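Local atomic coordinates of DHHA1 domain protein (PDB entry 3KEW), a protein that binds zinc and probably hydrolyses wrongly charged tRNA, as the editing domains of alanyl-tRNA synthetases do. Residues D27-V32 with Y69-K74; T37-G42 with L59-E64; D93-H98 with V198-T203; G106-L111 with K137-A142; D205-K210 with A227-V232. One frame throughout, in Å; residues are numbered along the deposited sequence.

Overall arrangement
The chain is elongated, and its contacts run from an antiparallel barrel to a region with a helix-flanked four-stranded sheet. Interactions 1 and 2 share the barrel, 12 Å apart between centres, joined by the pairs His-31 with Tyr-62 and His-70 with Thr-37. Interactions 2 and 3, with centres about 17 Å apart, touch where Phe-40 packs on Val-198. Interaction 3 supplies His-98 to the zinc ion, whose other protein ligands are His-102 and Cys-195. The centre of interaction 5 is about 10 Å from that of interaction 3, and the salt bridge between Asp-93 and Arg-230 joins them. Interaction 4 reuses helix 88-112 and lies 45 Å from interaction 1 between centres.

Interaction 1: residues D27-V32 with Y69-K74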
# COMPACT_ATOMS: atom_id res chain seq x y z
N ASP A 27 -12.86 -6.55 -26.10
CA ASP A 27 -14.22 -5.96 -26.13
C ASP A 27 -14.38 -4.51 -25.63
O ASP A 27 -14.73 -4.28 -24.46
CB ASP A 27 -15.31 -6.90 -25.57
CG ASP A 27 -14.82 -7.80 -24.44
OD1 ASP A 27 -13.99 -8.69 -24.68
OD2 ASP A 27 -15.31 -7.63 -23.30
N GLY A 28 -14.12 -3.56 -26.51
CA GLY A 28 -14.36 -2.14 -26.24
C GLY A 28 -13.21 -1.38 -25.60
O GLY A 28 -13.12 -0.16 -25.73
N LYS A 29 -12.32 -2.11 -24.93
CA LYS A 29 -11.23 -1.54 -24.14
C LYS A 29 -9.85 -1.95 -24.67
O LYS A 29 -9.69 -3.02 -25.26
CB LYS A 29 -11.35 -1.95 -22.67
CG LYS A 29 -12.63 -1.47 -21.98
CD LYS A 29 -12.96 -2.35 -20.79
CE LYS A 29 -14.40 -2.19 -20.35
NZ LYS A 29 -14.83 -3.28 -19.42
N PHE A 30 -8.86 -1.09 -24.44
CA PHE A 30 -7.52 -1.28 -24.99
C PHE A 30 -6.48 -1.54 -23.90
O PHE A 30 -6.07 -0.63 -23.17
CB PHE A 30 -7.14 -0.09 -25.88
CG PHE A 30 -8.01 0.04 -27.11
CD1 PHE A 30 -9.21 0.75 -27.06
CD2 PHE A 30 -7.64 -0.58 -28.30
CE1 PHE A 30 -10.03 0.86 -28.19
CE2 PHE A 30 -8.45 -0.47 -29.44
CZ PHE A 30 -9.64 0.24 -29.38
N HIS A 31 -6.09 -2.80 -23.79
CA HIS A 31 -5.14 -3.26 -22.78
C HIS A 31 -3.71 -2.99 -23.25
O HIS A 31 -3.24 -3.63 -24.19
CB HIS A 31 -5.33 -4.75 -22.50
CG HIS A 31 -6.62 -5.10 -21.83
ND1 HIS A 31 -6.71 -6.06 -20.84
CD2 HIS A 31 -7.88 -4.63 -22.01
CE1 HIS A 31 -7.96 -6.16 -20.44
NE2 HIS A 31 -8.70 -5.31 -21.13
N VAL A 32 -3.03 -2.04 -22.62
CA VAL A 32 -1.66 -1.67 -23.03
C VAL A 32 -0.55 -2.03 -22.04
O VAL A 32 -0.74 -2.00 -20.81
CB VAL A 32 -1.54 -0.17 -23.47
CG1 VAL A 32 -2.55 0.18 -24.56
CG2 VAL A 32 -1.65 0.80 -22.29
N TYR A 69 -0.48 -4.35 -16.92
CA TYR A 69 -1.35 -3.98 -18.03
C TYR A 69 -2.33 -2.87 -17.67
O TYR A 69 -2.96 -2.91 -16.63
CB TYR A 69 -2.15 -5.19 -18.52
CG TYR A 69 -1.31 -6.30 -19.11
CD1 TYR A 69 -0.83 -7.33 -18.31
CD2 TYR A 69 -0.99 -6.31 -20.46
CE1 TYR A 69 -0.05 -8.35 -18.84
CE2 TYR A 69 -0.21 -7.33 -21.01
CZ TYR A 69 0.25 -8.35 -20.19
OH TYR A 69 1.03 -9.36 -20.71
N HIS A 70 -2.47 -1.91 -18.58
CA HIS A 70 -3.32 -0.75 -18.36
C HIS A 70 -4.51 -0.82 -19.31
O HIS A 70 -4.35 -0.90 -20.53
CB HIS A 70 -2.52 0.54 -18.61
CG HIS A 70 -1.23 0.61 -17.84
ND1 HIS A 70 -0.15 -0.21 -18.10
CD2 HIS A 70 -0.85 1.41 -16.81
CE1 HIS A 70 0.83 0.07 -17.27
NE2 HIS A 70 0.43 1.05 -16.47
N VAL A 71 -5.71 -0.79 -18.73
CA VAL A 71 -6.94 -0.82 -19.52
C VAL A 71 -7.37 0.61 -19.86
O VAL A 71 -7.75 1.38 -18.98
CB VAL A 71 -8.06 -1.62 -18.79
CG1 VAL A 71 -9.36 -1.59 -19.59
CG2 VAL A 71 -7.62 -3.06 -18.56
N LEU A 72 -7.27 0.95 -21.14
CA LEU A 72 -7.59 2.29 -21.61
C LEU A 72 -8.97 2.30 -22.24
O LEU A 72 -9.34 1.35 -22.94
CB LEU A 72 -6.54 2.78 -22.63
CG LEU A 72 -5.06 2.86 -22.25
CD1 LEU A 72 -4.26 3.41 -23.42
CD2 LEU A 72 -4.84 3.73 -21.02
N GLU A 73 -9.74 3.37 -22.02
CA GLU A 73 -11.11 3.44 -22.56
C GLU A 73 -11.16 3.80 -24.05
O GLU A 73 -12.15 3.51 -24.72
CB GLU A 73 -12.03 4.33 -21.71
CG GLU A 73 -11.99 5.82 -22.01
CD GLU A 73 -13.16 6.58 -21.39
OE1 GLU A 73 -13.21 7.82 -21.54
OE2 GLU A 73 -14.03 5.95 -20.75
N LYS A 74 -10.11 4.45 -24.55
CA LYS A 74 -10.03 4.82 -25.96
C LYS A 74 -8.78 4.25 -26.63
O LYS A 74 -7.85 3.80 -25.97
CB LYS A 74 -10.11 6.34 -26.14
CG LYS A 74 -11.48 6.92 -25.83
CD LYS A 74 -11.47 8.43 -25.84
CE LYS A 74 -12.85 8.96 -25.48
NZ LYS A 74 -12.95 10.44 -25.65
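Val-32 and His-70 exchange two backbone hydrogen bonds, Val-32 N to His-70 O at 2.7 Å and His-70 N to Val-32 O at 2.8 Å, in an antiparallel pairing of neighbouring strands in the six-stranded barrel. Two residues along, Phe-30 and Leu-72 repeat the exchange, with Leu-72 N giving to Phe-30 O from above the carbonyl plane. Val-32 O has a second donor: His-70 ND1 reaches it weakly at 3.3 Å, with the oxygen at the edge of the imidazole and in its plane. Because His-70 NE2 bonds to Thr-37 OG1, both ring nitrogens are engaged, which should fix the ring's rotation. The non-hydrogen-bonded pair, His-31 with Val-71, turns to the other face of the sheet. There Val-71 CG2 rests over the centre of the His-31 ring, a CH-pi contact 3.6 Å from the centroid, while His-31 ND1 bonds to Tyr-62 OH. Val-71 CG1, anti to the backbone N (chi1 177°), meets Lys-29 CB at 3.7 Å. On the face of Val-32 and Leu-72 the side chains cross at about a right angle, Val-32 CG1 lying 3.8 Å from Leu-72 CD1. Phe-30 CD1 comes to 3.5 Å from Lys-74 O.

Interaction 2: residues T37-G42 with L59-E64; sequences TAFFPG and LDVYEE
Val-61 projects from barrel strand 56-64 toward Phe-39, Phe-40 and Pro-41 of the loop that follows strand 36-37; no hydrogen bond joins the two segments. The contact illustrates how a branched residue can seat an irregular segment on a sheet. Val-61 CB lies 3.9 Å from Phe-40 O. From there the side chain forks: CG1, anti to the backbone N (chi1 -175°), reaches Pro-41 CA at 3.7 Å, whereas CG2 meets Phe-39 CB at 3.9 Å and approaches Phe-39 CD1. The Phe-39 and Val-61 side chains cross at about a right angle. Pro-41 continues the packing along the strand, its CB 3.7 Å from Tyr-62 C, and its ring lies alongside the side chain of Glu-63. Pro-41 CG is 3.7 Å from Glu-63 OE1; the other carboxylate oxygen, OE2, makes a long, weak ion pair with Lys-5. Phe-40, turned away from the strand, packs on Tyr-7 and Val-198, linking the barrel to the zinc-bearing part of the chain. The loop begins with an ST turn in which Phe-39 N donates to Thr-37 OG1 at 3.1 Å, with an angle of 160° at the hydrogen.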
# COMPACT_ATOMS: atom_id res chain seq x y z
N THR A 37 6.35 1.90 -15.78
CA THR A 37 5.08 2.36 -15.22
C THR A 37 5.15 2.70 -13.73
O THR A 37 5.86 2.04 -12.96
CB THR A 37 3.89 1.41 -15.57
OG1 THR A 37 2.65 2.04 -15.23
CG2 THR A 37 4.01 0.06 -14.86
N ALA A 38 4.44 3.75 -13.35
CA ALA A 38 4.24 4.10 -11.95
C ALA A 38 2.82 3.72 -11.51
O ALA A 38 2.42 4.04 -10.39
CB ALA A 38 4.49 5.60 -11.73
N PHE A 39 2.06 3.06 -12.39
CA PHE A 39 0.72 2.57 -12.04
C PHE A 39 0.85 1.26 -11.25
O PHE A 39 1.32 0.25 -11.79
CB PHE A 39 -0.16 2.37 -13.29
CG PHE A 39 -0.57 3.66 -13.97
CD1 PHE A 39 -1.79 4.27 -13.67
CD2 PHE A 39 0.25 4.25 -14.93
CE1 PHE A 39 -2.17 5.47 -14.28
CE2 PHE A 39 -0.13 5.45 -15.56
CZ PHE A 39 -1.34 6.06 -15.23
N PHE A 40 0.47 1.31 -9.97
CA PHE A 40 0.42 0.12 -9.10
C PHE A 40 -0.75 -0.73 -9.58
O PHE A 40 -1.85 -0.19 -9.77
CB PHE A 40 0.22 0.57 -7.65
CG PHE A 40 0.41 -0.52 -6.61
CD1 PHE A 40 -0.53 -0.70 -5.59
CD2 PHE A 40 1.53 -1.35 -6.63
CE1 PHE A 40 -0.36 -1.68 -4.61
CE2 PHE A 40 1.71 -2.33 -5.66
CZ PHE A 40 0.77 -2.50 -4.64
N PRO A 41 -0.51 -2.03 -9.83
CA PRO A 41 -1.60 -2.97 -10.18
C PRO A 41 -2.45 -3.46 -8.99
O PRO A 41 -3.55 -4.00 -9.19
CB PRO A 41 -0.85 -4.15 -10.82
CG PRO A 41 0.50 -4.13 -10.17
CD PRO A 41 0.81 -2.69 -9.85
N GLY A 42 -1.94 -3.25 -7.77
CA GLY A 42 -2.53 -3.84 -6.57
C GLY A 42 -1.55 -4.80 -5.93
O GLY A 42 -0.66 -5.31 -6.60
N LEU A 59 -8.64 2.83 -16.77
CA LEU A 59 -9.82 2.35 -16.05
C LEU A 59 -9.51 1.21 -15.10
O LEU A 59 -10.24 0.97 -14.14
CB LEU A 59 -10.89 1.86 -17.03
CG LEU A 59 -11.40 2.79 -18.12
CD1 LEU A 59 -12.38 2.00 -18.97
CD2 LEU A 59 -12.05 4.03 -17.53
N ASP A 60 -8.43 0.50 -15.39
CA ASP A 60 -8.02 -0.65 -14.60
C ASP A 60 -6.55 -0.90 -14.82
O ASP A 60 -6.01 -0.62 -15.90
CB ASP A 60 -8.83 -1.90 -15.00
CG ASP A 60 -8.64 -3.07 -14.03
OD1 ASP A 60 -8.50 -2.83 -12.81
OD2 ASP A 60 -8.65 -4.23 -14.50
N VAL A 61 -5.88 -1.38 -13.78
CA VAL A 61 -4.49 -1.80 -13.88
C VAL A 61 -4.41 -3.15 -13.19
O VAL A 61 -4.91 -3.33 -12.08
CB VAL A 61 -3.49 -0.80 -13.22
CG1 VAL A 61 -2.07 -1.25 -13.46
CG2 VAL A 61 -3.65 0.59 -13.79
N TYR A 62 -3.80 -4.12 -13.87
CA TYR A 62 -3.59 -5.44 -13.31
C TYR A 62 -2.23 -5.97 -13.72
O TYR A 62 -1.61 -5.46 -14.66
CB TYR A 62 -4.71 -6.41 -13.75
CG TYR A 62 -4.80 -6.65 -15.25
CD1 TYR A 62 -5.53 -5.80 -16.08
CD2 TYR A 62 -4.17 -7.76 -15.83
CE1 TYR A 62 -5.62 -6.03 -17.45
CE2 TYR A 62 -4.25 -8.00 -17.20
CZ TYR A 62 -4.99 -7.14 -18.00
OH TYR A 62 -5.07 -7.38 -19.36
N GLU A 63 -1.75 -6.97 -12.99
CA GLU A 63 -0.50 -7.63 -13.31
C GLU A 63 -0.76 -9.06 -13.76
O GLU A 63 -1.49 -9.80 -13.10
CB GLU A 63 0.46 -7.62 -12.12
CG GLU A 63 1.89 -8.04 -12.47
CD GLU A 63 2.83 -8.00 -11.29
OE1 GLU A 63 2.68 -7.11 -10.42
OE2 GLU A 63 3.74 -8.86 -11.23
N GLU A 64 -0.16 -9.44 -14.89
CA GLU A 64 -0.26 -10.80 -15.39
C GLU A 64 1.12 -11.28 -15.86
O GLU A 64 1.72 -10.68 -16.75
CB GLU A 64 -1.29 -10.88 -16.52
CG GLU A 64 -1.78 -12.29 -16.84
CD GLU A 64 -2.77 -12.32 -17.99
OE1 GLU A 64 -3.84 -11.69 -17.88
OE2 GLU A 64 -2.46 -12.96 -19.01

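Interaction 3: residues D93-H98 with V198-T203; sequences DGMQQH and VHPRNT. With ZN (zinc ion), chain C.
His-98 and His-199 meet beside the zinc ion, which His-98 NE2 binds at 2.3 Å. Three waters, at 2.2 to 2.4 Å from the metal, with His-102 and Cys-195, complete the sphere. His-98 and His-102 form the HxxxH signature of this family on helix 88-112. The edge of His-199 approaches the face of His-98, with ring centroids 4.3 Å apart and planes at 52°; His-199 NE2 lies over the centre of the His-98 ring. His-199 does not bind the metal. In the second shell, His-98 ND1 bonds to Gln-46 OE1, which probably helps to set the rotation of the imidazole. One helical turn back, Met-95 packs against the loop: its CG is 3.3 Å from Val-198 O, and the bend at chi3 (74°) brings CE to 3.4 Å from His-199 O. Pro-200 CD presses on Met-95 O at 3.3 Å. No hydrogen bond joins the segments; the contact rests on these approaches and on apolar packing of Met-95 CG on Val-198 CG1 and Met-95 CB on Pro-200 CD. His-98 is thus held at NE2 by the zinc ion and at ND1 by the side-chain amide oxygen of Gln-46. The water-bearing zinc is consistent with an editing hydrolase.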
# COMPACT_ATOMS: atom_id res chain seq x y z
N ASP A 93 -4.30 8.07 -0.80
CA ASP A 93 -5.31 7.54 0.12
C ASP A 93 -4.99 6.10 0.52
O ASP A 93 -4.91 5.79 1.71
CB ASP A 93 -6.72 7.62 -0.48
CG ASP A 93 -7.77 6.94 0.39
OD1 ASP A 93 -7.87 7.29 1.58
OD2 ASP A 93 -8.48 6.05 -0.12
N GLY A 94 -4.77 5.25 -0.48
CA GLY A 94 -4.38 3.85 -0.25
C GLY A 94 -3.05 3.69 0.45
O GLY A 94 -2.90 2.80 1.27
N MET A 95 -2.08 4.55 0.12
CA MET A 95 -0.78 4.57 0.81
C MET A 95 -0.96 4.82 2.31
O MET A 95 -0.37 4.11 3.14
CB MET A 95 0.17 5.62 0.19
CG MET A 95 0.69 5.32 -1.25
SD MET A 95 1.57 6.65 -2.09
CE MET A 95 3.12 6.56 -1.18
N GLN A 96 -1.78 5.82 2.66
CA GLN A 96 -2.05 6.19 4.06
C GLN A 96 -2.79 5.11 4.85
O GLN A 96 -2.42 4.80 5.99
CB GLN A 96 -2.83 7.52 4.15
CG GLN A 96 -2.01 8.74 3.74
CD GLN A 96 -2.81 10.02 3.76
OE1 GLN A 96 -3.89 10.10 3.16
NE2 GLN A 96 -2.28 11.04 4.41
N GLN A 97 -3.83 4.51 4.26
CA GLN A 97 -4.60 3.44 4.94
C GLN A 97 -3.77 2.21 5.22
O GLN A 97 -3.96 1.56 6.25
CB GLN A 97 -5.85 3.02 4.17
CG GLN A 97 -6.76 4.15 3.74
CD GLN A 97 -6.88 5.29 4.74
OE1 GLN A 97 -7.26 5.09 5.90
NE2 GLN A 97 -6.57 6.51 4.28
N HIS A 98 -2.85 1.88 4.31
CA HIS A 98 -2.01 0.69 4.46
C HIS A 98 -0.96 0.89 5.55
O HIS A 98 -0.80 0.03 6.41
CB HIS A 98 -1.36 0.32 3.12
CG HIS A 98 -0.89 -1.10 3.04
ND1 HIS A 98 -0.72 -1.75 1.84
CD2 HIS A 98 -0.55 -1.99 4.01
CE1 HIS A 98 -0.29 -2.98 2.06
NE2 HIS A 98 -0.18 -3.15 3.37
N VAL A 198 2.52 -0.33 -1.41
CA VAL A 198 3.19 0.95 -1.67
C VAL A 198 2.87 1.90 -0.51
O VAL A 198 1.73 2.33 -0.32
CB VAL A 198 2.79 1.52 -3.07
CG1 VAL A 198 3.17 2.99 -3.22
CG2 VAL A 198 3.46 0.68 -4.18
N HIS A 199 3.91 2.21 0.27
CA HIS A 199 3.78 2.98 1.50
C HIS A 199 4.40 4.39 1.38
O HIS A 199 5.28 4.61 0.55
CB HIS A 199 4.46 2.21 2.64
CG HIS A 199 3.72 0.97 3.04
ND1 HIS A 199 2.89 0.92 4.14
CD2 HIS A 199 3.65 -0.26 2.47
CE1 HIS A 199 2.35 -0.28 4.24
NE2 HIS A 199 2.79 -1.01 3.23
N PRO A 200 3.92 5.35 2.21
CA PRO A 200 4.64 6.62 2.35
C PRO A 200 6.03 6.38 2.96
O PRO A 200 6.29 5.31 3.48
CB PRO A 200 3.76 7.43 3.31
CG PRO A 200 2.39 6.80 3.20
CD PRO A 200 2.69 5.34 3.03
N ARG A 201 6.92 7.37 2.86
CA ARG A 201 8.30 7.18 3.32
C ARG A 201 8.52 7.63 4.75
O ARG A 201 9.62 7.48 5.28
CB ARG A 201 9.30 7.87 2.39
CG ARG A 201 9.71 7.02 1.20
CD ARG A 201 10.96 7.58 0.54
NE ARG A 201 10.97 7.31 -0.90
CZ ARG A 201 12.03 7.47 -1.68
NH1 ARG A 201 13.18 7.90 -1.19
NH2 ARG A 201 11.93 7.20 -2.98
N ASN A 202 7.48 8.20 5.35
CA ASN A 202 7.51 8.56 6.76
C ASN A 202 6.13 8.48 7.41
O ASN A 202 5.10 8.48 6.71
CB ASN A 202 8.18 9.93 6.98
CG ASN A 202 7.55 11.04 6.15
OD1 ASN A 202 6.36 11.33 6.25
ND2 ASN A 202 8.38 11.69 5.33
N THR A 203 6.10 8.42 8.74
CA THR A 203 4.82 8.38 9.47
C THR A 203 4.08 9.74 9.48
O THR A 203 2.85 9.78 9.60
CB THR A 203 4.98 7.84 10.92
OG1 THR A 203 5.91 8.65 11.64
CG2 THR A 203 5.46 6.36 10.91
ZN ZN C . 1.05 -4.77 4.49
O HOH W 1 2.08 -6.56 5.35
O HOH W 2 -0.40 -5.39 6.19
O HOH W 3 -0.14 -6.38 3.14

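Interaction 4: residues G106-L111 with K137-A142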
# COMPACT_ATOMS: atom_id res chain seq x y z
N GLY A 106 1.74 -2.31 14.86
CA GLY A 106 3.04 -2.17 15.54
C GLY A 106 2.93 -1.56 16.92
O GLY A 106 3.68 -1.94 17.82
N CYS A 107 1.99 -0.63 17.08
CA CYS A 107 1.71 -0.01 18.38
C CYS A 107 1.03 -0.99 19.34
O CYS A 107 1.42 -1.10 20.50
CB CYS A 107 0.84 1.25 18.24
SG CYS A 107 1.70 2.65 17.56
N PHE A 108 0.03 -1.72 18.85
CA PHE A 108 -0.60 -2.77 19.65
C PHE A 108 0.37 -3.82 20.18
O PHE A 108 0.27 -4.23 21.33
CB PHE A 108 -1.72 -3.44 18.88
CG PHE A 108 -3.03 -2.72 18.99
CD1 PHE A 108 -3.74 -2.71 20.19
CD2 PHE A 108 -3.56 -2.07 17.89
CE1 PHE A 108 -4.96 -2.05 20.28
CE2 PHE A 108 -4.79 -1.41 17.98
CZ PHE A 108 -5.48 -1.40 19.18
N TYR A 109 1.32 -4.24 19.35
CA TYR A 109 2.33 -5.21 19.76
C TYR A 109 3.36 -4.60 20.70
O TYR A 109 3.76 -5.23 21.69
CB TYR A 109 3.04 -5.85 18.56
CG TYR A 109 3.97 -6.97 18.95
CD1 TYR A 109 3.47 -8.25 19.18
CD2 TYR A 109 5.33 -6.74 19.13
CE1 TYR A 109 4.32 -9.29 19.58
CE2 TYR A 109 6.18 -7.77 19.53
CZ TYR A 109 5.67 -9.04 19.74
OH TYR A 109 6.51 -10.06 20.11
N ASP A 110 3.83 -3.40 20.37
CA ASP A 110 4.84 -2.73 21.18
C ASP A 110 4.34 -2.41 22.59
O ASP A 110 5.05 -2.63 23.57
CB ASP A 110 5.33 -1.45 20.50
CG ASP A 110 6.37 -0.71 21.32
OD1 ASP A 110 6.05 0.39 21.80
OD2 ASP A 110 7.48 -1.24 21.49
N LEU A 111 3.11 -1.91 22.69
CA LEU A 111 2.53 -1.53 23.97
C LEU A 111 2.01 -2.73 24.78
O LEU A 111 2.34 -2.85 25.97
CB LEU A 111 1.40 -0.51 23.79
CG LEU A 111 1.71 0.87 23.19
CD1 LEU A 111 0.43 1.69 23.14
CD2 LEU A 111 2.79 1.61 23.96
N LYS A 137 -10.00 1.31 26.97
CA LYS A 137 -8.78 1.93 27.48
C LYS A 137 -7.55 1.60 26.63
O LYS A 137 -6.82 2.50 26.23
CB LYS A 137 -8.54 1.53 28.94
CG LYS A 137 -7.22 2.03 29.53
CD LYS A 137 -7.05 1.62 30.98
CE LYS A 137 -5.59 1.72 31.40
NZ LYS A 137 -5.43 1.82 32.87
N THR A 138 -7.33 0.32 26.35
CA THR A 138 -6.13 -0.14 25.63
C THR A 138 -6.16 0.28 24.16
O THR A 138 -5.14 0.65 23.60
CB THR A 138 -5.94 -1.67 25.71
OG1 THR A 138 -7.17 -2.32 25.37
CG2 THR A 138 -5.53 -2.10 27.12
N ILE A 139 -7.35 0.23 23.57
CA ILE A 139 -7.57 0.66 22.20
C ILE A 139 -7.25 2.15 22.03
O ILE A 139 -6.46 2.52 21.14
CB ILE A 139 -8.99 0.30 21.73
CG1 ILE A 139 -9.10 -1.23 21.56
CG2 ILE A 139 -9.37 1.04 20.43
CD1 ILE A 139 -10.48 -1.72 21.20
N ARG A 140 -7.79 2.98 22.93
CA ARG A 140 -7.52 4.43 22.90
C ARG A 140 -6.06 4.77 23.20
O ARG A 140 -5.55 5.76 22.69
CB ARG A 140 -8.48 5.21 23.82
CG ARG A 140 -9.95 5.17 23.39
CD ARG A 140 -10.17 5.77 22.03
NE ARG A 140 -11.55 5.56 21.58
CZ ARG A 140 -11.98 5.77 20.34
NH1 ARG A 140 -11.14 6.17 19.40
NH2 ARG A 140 -13.26 5.56 20.04
N GLU A 141 -5.39 3.96 24.02
CA GLU A 141 -3.95 4.14 24.25
C GLU A 141 -3.11 3.83 23.00
O GLU A 141 -2.07 4.46 22.78
CB GLU A 141 -3.48 3.29 25.43
CG GLU A 141 -3.81 3.90 26.78
CD GLU A 141 -3.54 2.96 27.96
OE1 GLU A 141 -3.09 1.82 27.74
OE2 GLU A 141 -3.79 3.38 29.11
N ALA A 142 -3.55 2.87 22.20
CA ALA A 142 -2.85 2.53 20.95
C ALA A 142 -3.05 3.62 19.89
O ALA A 142 -2.10 4.00 19.22
CB ALA A 142 -3.29 1.16 20.44
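Cys-107 and Ala-142 bring two helices together, their CA atoms 5.8 Å apart. The short axes of 106-111 and 137-142 approach to 9.9 Å, and their N-to-C directions make an angle of 117°, so the helices meet steeply and share a compact patch. No hydrogen bond joins the segments, and the contact is a worked example of an aromatic ring resting on an alanine. Phe-108 supplies the ring. Ala-142 CB sits over the centre of one face, 3.6 Å from the centroid and 14° from the ring normal, a CH-pi contact with the methyl touching all six ring carbons. At the far tip of the ring, Phe-108 CZ also approaches Ile-139 CG1 at 4.3 Å. Leu-111, one turn further along its helix, adds a second prong: its CD1 is 3.7 Å from Glu-141 O and 4.0 Å from Ala-142 CA. Cys-107 contributes more loosely, CB lying 4.1 Å from Ala-142 O. Such a small residue as Ala-142 lets the ring lie close to the helix backbone. The packing continues onto neighbouring elements. Cys-107 continues onto Ala-146 and Leu-149 of helix 136-152, Phe-108 and Ile-139 both pack on Leu-134 in the loop before that helix, and Ile-139 reaches Ile-211 and Trp-214 of strand 209-217.

Interaction 5: residues D205-K210 with A227-V232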
# COMPACT_ATOMS: atom_id res chain seq x y z
N ASP A 205 3.56 11.65 6.99
CA ASP A 205 2.67 11.59 5.82
C ASP A 205 1.26 11.05 6.09
O ASP A 205 0.35 11.27 5.28
CB ASP A 205 3.32 10.77 4.71
CG ASP A 205 4.17 11.61 3.77
OD1 ASP A 205 4.32 11.21 2.59
OD2 ASP A 205 4.67 12.68 4.19
N LEU A 206 1.08 10.35 7.21
CA LEU A 206 -0.25 9.89 7.63
C LEU A 206 -1.19 10.99 8.10
O LEU A 206 -2.40 10.79 8.10
CB LEU A 206 -0.13 8.84 8.73
CG LEU A 206 -0.16 7.34 8.46
CD1 LEU A 206 0.05 7.00 7.01
CD2 LEU A 206 0.89 6.69 9.32
N GLN A 207 -0.62 12.12 8.53
CA GLN A 207 -1.34 13.31 9.08
C GLN A 207 -1.92 13.03 10.46
O GLN A 207 -1.48 13.61 11.46
CB GLN A 207 -2.45 13.85 8.14
CG GLN A 207 -2.05 14.16 6.69
CD GLN A 207 -3.27 14.37 5.78
OE1 GLN A 207 -4.29 14.92 6.20
NE2 GLN A 207 -3.17 13.93 4.54
N VAL A 208 -2.90 12.14 10.50
CA VAL A 208 -3.64 11.77 11.70
C VAL A 208 -4.28 10.39 11.49
O VAL A 208 -4.58 9.99 10.36
CB VAL A 208 -4.70 12.88 12.05
CG1 VAL A 208 -5.80 12.97 11.00
CG2 VAL A 208 -5.26 12.71 13.46
N ILE A 209 -4.45 9.64 12.57
CA ILE A 209 -5.15 8.36 12.54
C ILE A 209 -6.24 8.30 13.63
O ILE A 209 -6.01 8.63 14.80
CB ILE A 209 -4.15 7.16 12.60
CG1 ILE A 209 -4.85 5.83 12.40
CG2 ILE A 209 -3.37 7.16 13.90
CD1 ILE A 209 -3.94 4.81 11.76
N LYS A 210 -7.44 7.91 13.22
CA LYS A 210 -8.56 7.81 14.13
C LYS A 210 -9.18 6.42 14.09
O LYS A 210 -9.50 5.90 13.02
CB LYS A 210 -9.63 8.85 13.78
CG LYS A 210 -9.26 10.27 14.18
CD LYS A 210 -10.37 11.24 13.81
CE LYS A 210 -10.06 12.66 14.28
NZ LYS A 210 -9.14 13.35 13.36
N ALA A 227 -7.17 6.97 8.29
CA ALA A 227 -5.95 7.76 8.33
C ALA A 227 -6.00 8.85 7.27
O ALA A 227 -6.73 8.72 6.29
CB ALA A 227 -4.71 6.86 8.14
N GLY A 228 -5.23 9.91 7.48
CA GLY A 228 -5.08 10.99 6.50
C GLY A 228 -6.33 11.80 6.25
O GLY A 228 -6.99 12.24 7.20
N ASN A 229 -6.67 11.97 4.97
CA ASN A 229 -7.79 12.80 4.54
C ASN A 229 -9.16 12.21 4.87
O ASN A 229 -10.15 12.93 4.95
CB ASN A 229 -7.69 13.09 3.03
CG ASN A 229 -6.24 13.18 2.55
OD1 ASN A 229 -5.58 14.20 2.72
ND2 ASN A 229 -5.76 12.10 1.94
N ARG A 230 -9.20 10.89 5.05
CA ARG A 230 -10.39 10.18 5.51
C ARG A 230 -10.76 10.53 6.96
O ARG A 230 -11.93 10.49 7.33
CB ARG A 230 -10.18 8.67 5.41
CG ARG A 230 -10.20 8.09 4.00
CD ARG A 230 -10.39 6.59 4.09
NE ARG A 230 -10.11 5.91 2.83
CZ ARG A 230 -10.39 4.63 2.58
NH1 ARG A 230 -10.97 3.88 3.51
NH2 ARG A 230 -10.09 4.11 1.39
N ALA A 231 -9.76 10.85 7.76
CA ALA A 231 -9.95 11.11 9.18
C ALA A 231 -10.47 12.51 9.50
O ALA A 231 -10.87 12.79 10.63
CB ALA A 231 -8.65 10.84 9.95
N VAL A 232 -10.47 13.39 8.49
CA VAL A 232 -10.89 14.78 8.65
C VAL A 232 -12.10 15.11 7.77
O VAL A 232 -13.05 15.77 8.21
CB VAL A 232 -9.74 15.77 8.37
CG1 VAL A 232 -8.68 15.69 9.46
CG2 VAL A 232 -9.11 15.50 7.00
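Val-208 CG1 is the central bump, lodged between Ala-231 CB at 3.7 Å and Gly-228 O at 4.0 Å, where the turn after strand 220-227 curls back against the start of strand 209-217. Its position between the backbone N and the carbonyl carbon (chi1 67°) puts it there, with Val-232 CG1 closing one margin more loosely at 4.3 Å. Next along the chain, Ile-209 pairs with Ala-227 as an antiparallel non-hydrogen-bonded pair in the four-stranded sheet, Ile-209 CD1 lying against Ala-227 CB at 4.2 Å. Gly-228 then lets the chain turn sharply, its positive phi easily met by a residue without a side chain, and its N donates to Val-208 O at 3.0 Å, nearly along the C=O axis. Two long side chains flank this packing. Gln-207 crosses Asn-229 at about a right angle, and its NE2 gives a straight bond (176°) of 3.0 Å to Asn-229 OD1, coming from above that carbonyl's plane. Lys-210, bent at its last torsion, brings NZ to within 3.3 Å of Ala-231 O, a weak bond. Chemically, a small apolar centre, with one backbone and one side-chain amide hydrogen bond and a weak lysine bond at its margins, holds the turn against strand 209-217.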